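Local coordinates for amidohydrolase 3 domain-containing protein (PDB 3IGH) that is of unknown function but probably hydrolyses carbon-nitrogen bonds other than peptide bonds in a metal-dependent reaction, at residues 241-246 against 307-312. Sequence-based numbering, arbitrary orientation.
Sequences DKLESI and LGLDVA
Leu-307 reaches from the loop ahead of strand 310-315 to helix 237-246 and rests on CA and CB of Glu-244. The setting is the TIM-barrel fold of the amidohydrolases, where an outer helix packs over the entry to a barrel strand. The touching atom of Leu-307 is one methyl, CD1, which lies 3.9 Å from Glu-244 CA and 4.0 Å from Glu-244 CB. Its CG stands anti to the carbonyl carbon (chi1 -69°), which helps carry this methyl to the helix. Glu-244 therefore meets the leucine with the base of its side chain, not with its carboxylate. Glu-244 OE1 makes a long, weak ion pair with Arg-216 of the second subunit. Beside this pair, Leu-243 and Leu-309 meet at an angle, through one methyl each. Both leucines also touch Ile-258 of strand 256-264, which joins the helix to the barrel wall. No hydrogen bond links the two segments. Between Leu-307 and Leu-309, Gly-308 has positive phi and closes helix 294-305 in a Schellman motif. On either side of this glycine in the sequence, both leucines point toward helix 237-246. At the second of the two contacts, Leu-243 CD1 stands 4.2 Å from Leu-309 CD1.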
ATOM      1  N   ASP A 241      -7.373 -13.442   6.070  1.00 25.61           N
ATOM      2  CA  ASP A 241      -8.059 -13.126   7.346  1.00 32.24           C
ATOM      3  C   ASP A 241      -7.428 -11.939   8.066  1.00 32.39           C
ATOM      4  O   ASP A 241      -8.125 -11.103   8.638  1.00 31.91           O
ATOM      5  CB  ASP A 241      -8.053 -14.331   8.290  1.00 31.86           C
ATOM      6  CG  ASP A 241      -8.995 -15.432   7.843  1.00 44.31           C
ATOM      7  OD1 ASP A 241      -9.852 -15.173   6.970  1.00 49.94           O
ATOM      8  OD2 ASP A 241      -8.875 -16.560   8.371  1.00 53.81           O
ATOM      9  N   LYS A 242      -6.103 -11.881   8.039  1.00 30.25           N
ATOM     10  CA  LYS A 242      -5.381 -10.788   8.679  1.00 32.87           C
ATOM     11  C   LYS A 242      -5.500  -9.474   7.906  1.00 33.54           C
ATOM     12  O   LYS A 242      -5.580  -8.412   8.516  1.00 30.49           O
ATOM     13  CB  LYS A 242      -3.925 -11.172   8.900  1.00 35.43           C
ATOM     14  CG  LYS A 242      -3.761 -12.324   9.877  1.00 41.25           C
ATOM     15  CD  LYS A 242      -2.319 -12.477  10.326  1.00 57.14           C
ATOM     16  CE  LYS A 242      -2.211 -13.513  11.438  1.00 79.09           C
ATOM     17  NZ  LYS A 242      -0.827 -13.629  11.972  1.00 93.49           N
ATOM     18  N   LEU A 243      -5.532  -9.545   6.573  1.00 27.29           N
ATOM     19  CA  LEU A 243      -5.803  -8.351   5.755  1.00 26.04           C
ATOM     20  C   LEU A 243      -7.163  -7.771   6.088  1.00 32.49           C
ATOM     21  O   LEU A 243      -7.292  -6.564   6.289  1.00 29.47           O
ATOM     22  CB  LEU A 243      -5.755  -8.684   4.263  1.00 26.76           C
ATOM     23  CG  LEU A 243      -4.420  -9.170   3.692  1.00 31.27           C
ATOM     24  CD1 LEU A 243      -4.543  -9.339   2.182  1.00 30.54           C
ATOM     25  CD2 LEU A 243      -3.284  -8.217   4.044  1.00 35.22           C
ATOM     26  N   GLU A 244      -8.168  -8.648   6.139  1.00 30.11           N
ATOM     27  CA  GLU A 244      -9.547  -8.281   6.471  1.00 33.65           C
ATOM     28  C   GLU A 244      -9.663  -7.569   7.823  1.00 32.23           C
ATOM     29  O   GLU A 244     -10.448  -6.634   7.961  1.00 32.80           O
ATOM     30  CB  GLU A 244     -10.440  -9.531   6.401  1.00 33.02           C
ATOM     31  CG  GLU A 244     -11.673  -9.558   7.307  1.00 62.97           C
ATOM     32  CD  GLU A 244     -12.911  -8.985   6.659  1.00 85.94           C
ATOM     33  OE1 GLU A 244     -12.919  -7.777   6.336  1.00 98.96           O
ATOM     34  OE2 GLU A 244     -13.889  -9.747   6.487  1.00 97.83           O
ATOM     35  N   SER A 245      -8.859  -7.988   8.797  1.00 37.87           N
ATOM     36  CA  SER A 245      -8.856  -7.381  10.131  1.00 40.28           C
ATOM     37  C   SER A 245      -8.495  -5.885  10.164  1.00 40.17           C
ATOM     38  O   SER A 245      -8.868  -5.191  11.100  1.00 37.58           O
ATOM     39  CB  SER A 245      -7.935  -8.156  11.078  1.00 42.23           C
ATOM     40  OG  SER A 245      -6.574  -7.787  10.879  1.00 50.59           O
ATOM     41  N   ILE A 246      -7.760  -5.395   9.170  1.00 31.89           N
ATOM     42  CA  ILE A 246      -7.525  -3.953   9.053  1.00 32.28           C
ATOM     43  C   ILE A 246      -8.222  -3.325   7.849  1.00 30.79           C
ATOM     44  O   ILE A 246      -8.165  -2.111   7.655  1.00 32.01           O
ATOM     45  CB  ILE A 246      -6.019  -3.572   9.065  1.00 39.82           C
ATOM     46  CG1 ILE A 246      -5.271  -4.169   7.868  1.00 29.51           C
ATOM     47  CG2 ILE A 246      -5.387  -3.986  10.381  1.00 42.06           C
ATOM     48  CD1 ILE A 246      -3.882  -3.550   7.636  1.00 36.66           C
ATOM     49  N   LEU A 307     -12.982  -7.077  -0.480  1.00 29.34           N
ATOM     50  CA  LEU A 307     -11.780  -6.236  -0.360  1.00 26.13           C
ATOM     51  C   LEU A 307     -11.208  -5.842  -1.715  1.00 30.98           C
ATOM     52  O   LEU A 307     -10.104  -5.297  -1.789  1.00 29.63           O
ATOM     53  CB  LEU A 307     -10.717  -6.950   0.494  1.00 23.90           C
ATOM     54  CG  LEU A 307     -11.026  -7.121   1.984  1.00 34.98           C
ATOM     55  CD1 LEU A 307     -10.111  -8.178   2.607  1.00 37.06           C
ATOM     56  CD2 LEU A 307     -10.921  -5.788   2.741  1.00 38.17           C
ATOM     57  N   GLY A 308     -11.956  -6.121  -2.785  1.00 28.26           N
ATOM     58  CA  GLY A 308     -11.524  -5.820  -4.154  1.00 30.04           C
ATOM     59  C   GLY A 308     -10.305  -6.617  -4.599  1.00 27.17           C
ATOM     60  O   GLY A 308      -9.594  -6.212  -5.519  1.00 28.25           O
ATOM     61  N   LEU A 309     -10.058  -7.739  -3.931  1.00 26.58           N
ATOM     62  CA  LEU A 309      -8.905  -8.589  -4.230  1.00 27.55           C
ATOM     63  C   LEU A 309      -9.219  -9.608  -5.308  1.00 30.41           C
ATOM     64  O   LEU A 309     -10.362 -10.083  -5.419  1.00 26.86           O
ATOM     65  CB  LEU A 309      -8.421  -9.301  -2.960  1.00 24.54           C
ATOM     66  CG  LEU A 309      -7.686  -8.441  -1.932  1.00 28.75           C
ATOM     67  CD1 LEU A 309      -7.645  -9.160  -0.608  1.00 26.03           C
ATOM     68  CD2 LEU A 309      -6.264  -8.084  -2.401  1.00 24.62           C
ATOM     69  N   ASP A 310      -8.202  -9.947  -6.103  1.00 27.68           N
ATOM     70  CA  ASP A 310      -8.336 -10.991  -7.118  1.00 26.29           C
ATOM     71  C   ASP A 310      -8.417 -12.367  -6.444  1.00 28.44           C
ATOM     72  O   ASP A 310      -8.085 -12.530  -5.270  1.00 25.53           O
ATOM     73  CB  ASP A 310      -7.156 -10.949  -8.101  1.00 27.00           C
ATOM     74  CG  ASP A 310      -7.434 -11.692  -9.408  1.00 28.54           C
ATOM     75  OD1 ASP A 310      -8.602 -12.034  -9.690  1.00 30.70           O
ATOM     76  OD2 ASP A 310      -6.471 -11.942 -10.169  1.00 31.11           O
ATOM     77  N   VAL A 311      -8.904 -13.351  -7.178  1.00 24.41           N
ATOM     78  CA  VAL A 311      -9.008 -14.708  -6.665  1.00 23.37           C
ATOM     79  C   VAL A 311      -8.432 -15.664  -7.720  1.00 25.54           C
ATOM     80  O   VAL A 311      -8.918 -15.722  -8.859  1.00 29.06           O
ATOM     81  CB  VAL A 311     -10.487 -15.072  -6.352  1.00 25.73           C
ATOM     82  CG1 VAL A 311     -10.581 -16.496  -5.797  1.00 27.56           C
ATOM     83  CG2 VAL A 311     -11.104 -14.040  -5.375  1.00 22.49           C
ATOM     84  N   ALA A 312      -7.391 -16.391  -7.330  1.00 29.30           N
ATOM     85  CA  ALA A 312      -6.759 -17.381  -8.193  1.00 28.54           C
ATOM     86  C   ALA A 312      -7.019 -18.761  -7.641  1.00 28.17           C
ATOM     87  O   ALA A 312      -6.790 -19.019  -6.461  1.00 30.84           O
ATOM     88  CB  ALA A 312      -5.241 -17.136  -8.305  1.00 27.16           C
TER